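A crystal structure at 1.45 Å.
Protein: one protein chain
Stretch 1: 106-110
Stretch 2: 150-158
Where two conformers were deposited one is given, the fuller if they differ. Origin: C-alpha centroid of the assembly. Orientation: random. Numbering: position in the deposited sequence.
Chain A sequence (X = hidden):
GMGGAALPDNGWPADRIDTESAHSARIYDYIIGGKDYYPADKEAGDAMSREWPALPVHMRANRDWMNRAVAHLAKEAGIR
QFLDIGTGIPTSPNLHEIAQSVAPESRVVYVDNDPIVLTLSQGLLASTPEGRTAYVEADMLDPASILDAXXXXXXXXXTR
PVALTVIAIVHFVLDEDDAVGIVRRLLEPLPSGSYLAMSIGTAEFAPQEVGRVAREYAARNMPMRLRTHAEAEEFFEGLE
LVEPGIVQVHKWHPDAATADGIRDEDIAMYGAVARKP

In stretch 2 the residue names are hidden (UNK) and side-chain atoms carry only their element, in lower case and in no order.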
# COMPACT_ATOMS: atom_id res chain seq x y z
N SER A 106 -18.08 -3.05 8.23
CA SER A 106 -16.89 -2.25 7.89
C SER A 106 -17.06 -1.48 6.56
O SER A 106 -17.75 -1.91 5.63
CB SER A 106 -15.59 -3.10 7.86
OG SER A 106 -15.36 -3.80 9.08
N ARG A 107 -16.41 -0.32 6.53
CA ARG A 107 -16.48 0.63 5.41
C ARG A 107 -15.07 0.89 4.87
O ARG A 107 -14.13 1.07 5.66
CB ARG A 107 -17.06 1.96 5.90
CG ARG A 107 -18.42 1.85 6.57
CD ARG A 107 -18.71 3.09 7.39
NE ARG A 107 -20.14 3.16 7.74
CZ ARG A 107 -20.69 4.09 8.53
NH1 ARG A 107 -19.96 5.06 9.07
NH2 ARG A 107 -21.99 4.05 8.77
N VAL A 108 -14.91 0.92 3.54
CA VAL A 108 -13.59 1.11 2.91
C VAL A 108 -13.72 2.04 1.72
O VAL A 108 -14.62 1.87 0.88
CB VAL A 108 -12.98 -0.24 2.44
CG1 VAL A 108 -11.62 -0.02 1.82
CG2 VAL A 108 -12.94 -1.24 3.60
N VAL A 109 -12.85 3.04 1.68
CA VAL A 109 -12.69 3.87 0.49
C VAL A 109 -11.32 3.53 -0.12
O VAL A 109 -10.30 3.66 0.55
CB VAL A 109 -12.78 5.38 0.77
CG1 VAL A 109 -12.45 6.24 -0.46
CG2 VAL A 109 -14.15 5.73 1.32
N TYR A 110 -11.32 3.17 -1.40
CA TYR A 110 -10.12 2.90 -2.17
C TYR A 110 -9.79 4.06 -3.10
O TYR A 110 -10.70 4.71 -3.67
CB TYR A 110 -10.41 1.71 -3.02
CG TYR A 110 -10.62 0.38 -2.34
CD1 TYR A 110 -9.56 -0.34 -1.84
CD2 TYR A 110 -11.88 -0.21 -2.28
CE1 TYR A 110 -9.71 -1.63 -1.34
CE2 TYR A 110 -12.07 -1.50 -1.74
CZ TYR A 110 -10.97 -2.23 -1.27
OH TYR A 110 -11.08 -3.52 -0.78
N UNK A 150 -17.05 13.25 -2.66
CA UNK A 150 -18.36 12.84 -2.16
C UNK A 150 -18.44 11.33 -1.91
O UNK A 150 -19.17 10.89 -0.99
c UNK A 150 -17.11 13.88 -3.99
c UNK A 150 -19.32 13.30 -3.26
c UNK A 150 -18.47 13.56 -4.45
N UNK A 151 -17.71 10.53 -2.68
CA UNK A 151 -17.70 9.08 -2.50
C UNK A 151 -17.16 8.73 -1.13
O UNK A 151 -17.63 7.79 -0.49
c UNK A 151 -17.38 8.52 -4.98
o UNK A 151 -16.99 9.73 -6.99
c UNK A 151 -16.84 8.39 -3.56
c UNK A 151 -16.83 9.74 -5.75
o UNK A 151 -16.26 10.68 -5.16
N UNK A 152 -16.18 9.50 -0.69
CA UNK A 152 -15.55 9.30 0.61
C UNK A 152 -16.46 9.77 1.72
O UNK A 152 -16.69 9.04 2.69
c UNK A 152 -13.45 9.82 1.98
c UNK A 152 -11.96 9.93 1.66
c UNK A 152 -14.23 10.05 0.70
c UNK A 152 -13.84 10.84 3.03
N UNK A 153 -17.02 10.97 1.56
CA UNK A 153 -17.88 11.55 2.62
C UNK A 153 -19.20 10.84 2.78
O UNK A 153 -19.79 10.93 3.85
c UNK A 153 -15.11 15.53 5.20
c UNK A 153 -16.91 13.87 2.60
c UNK A 153 -16.49 13.81 4.06
n UNK A 153 -16.06 15.82 6.10
n UNK A 153 -15.29 14.58 4.27
n UNK A 153 -13.95 16.14 5.26
c UNK A 153 -18.12 13.03 2.38
N UNK A 154 -19.67 10.17 1.73
CA UNK A 154 -20.84 9.29 1.82
C UNK A 154 -20.55 7.91 2.34
O UNK A 154 -21.49 7.14 2.58
c UNK A 154 -22.24 10.42 0.03
c UNK A 154 -21.54 9.15 0.46
o UNK A 154 -22.49 11.28 0.90
o UNK A 154 -22.53 10.53 -1.18
N UNK A 155 -19.26 7.59 2.51
CA UNK A 155 -18.88 6.26 2.91
C UNK A 155 -18.35 6.25 4.34
O UNK A 155 -18.81 5.46 5.15
c UNK A 155 -17.86 5.66 1.90
o UNK A 155 -18.46 5.67 0.59
c UNK A 155 -17.48 4.22 2.26
N UNK A 156 -17.37 7.11 4.64
CA UNK A 156 -16.73 7.18 5.94
C UNK A 156 -17.31 8.30 6.81
O UNK A 156 -17.72 9.36 6.31
c UNK A 156 -14.48 6.41 4.91
c UNK A 156 -15.24 7.40 5.79
c UNK A 156 -12.98 6.77 4.89
c UNK A 156 -14.77 4.96 5.33
N UNK A 157 -17.30 8.06 8.12
CA UNK A 157 -17.63 9.05 9.14
C UNK A 157 -16.32 9.50 9.76
O UNK A 157 -15.70 8.77 10.55
o UNK A 157 -18.29 10.37 11.51
c UNK A 157 -18.90 9.29 11.32
o UNK A 157 -19.84 8.91 12.08
c UNK A 157 -18.54 8.39 10.17
N UNK A 158 -15.85 10.68 9.43
CA UNK A 158 -14.53 11.13 9.90
C UNK A 158 -14.51 11.63 11.35
O UNK A 158 -13.48 12.12 11.83
c UNK A 158 -13.02 10.37 7.41
c UNK A 158 -13.75 11.72 7.49
c UNK A 158 -13.01 12.83 6.73
c UNK A 158 -13.92 12.17 8.96
O HOH W 1 -21.09 6.47 11.64

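Position 150 carries three side-chain carbons that close a ring onto the backbone N, and it reaches nothing on stretch 1; this is Pro150, suited to a helical turn with no donor to offer. At position 151 three carbons run in line and the third bears two oxygens. The CA-to-CB bond points toward the strand but the end leads away, and the nearest contact is made by the backbone O, 4.4 Å from Val109 CG2. It is Glu151, its charged end kept off the apolar surface.

Position 152 has four carbons forked at the second, the leucine pattern. Leu152 leaves the backbone sideways, and its CA lies 3.9 Å from Val109 CG2, its CG 4.2 Å from that same methyl, so backbone and side chain pack there together. Position 153 shows three carbons, a nitrogen, then a carbon carrying two more nitrogens: Arg153, directed away from the strand and exposed. Position 154, two carbons with two oxygens on the second, is Asp154, also out of reach; its N bonds to Pro150 O at 2.9 Å.

At position 155 one carbon carries an oxygen and a carbon, and the first of these carbons sits 3.8 Å from Val109 CG2. That is Thr155. Its OG1 donates to Glu151 O at 2.5 Å, which satisfies the hydroxyl within its own stretch, while CG2 lies 4.0 Å from Val108 O. Its carbonyl O approaches Arg107 CD at 3.3 Å yet finds no hydrogen-bond partner, a cost this contact tolerates.

Position 156 again has four carbons forked at the second. The fork carbon is 3.7 Å from Val109 CG2, and one terminal carbon is 3.8 Å from Arg107 CB. Leu156 starts sideways, but its end comes nearer the strand. Position 157, two carbons with two oxygens on the second, places its CB 3.8 Å from Arg107 NH1, at the guanidinium edge. Asp157 speaks to that arginine through water 1, which accepts from Arg107 NH1 at 3.1 Å and donates to Asp157 OD2 at 2.8 Å. Position 158, four carbons forked at the second, is Leu158, beyond reach.

The rule is alternation: Arg107 and Val109 point toward stretch 2, while Val108 between them points away. Val109 packs against Leu152, Thr155 and Leu156; Arg107 lays its aliphatic part along Thr155 and Leu156 and takes its head to the water. No direct hydrogen bond crosses, so close packing and one bridging water make the contact.

Stretch 2 150-158: PELRDTLDL
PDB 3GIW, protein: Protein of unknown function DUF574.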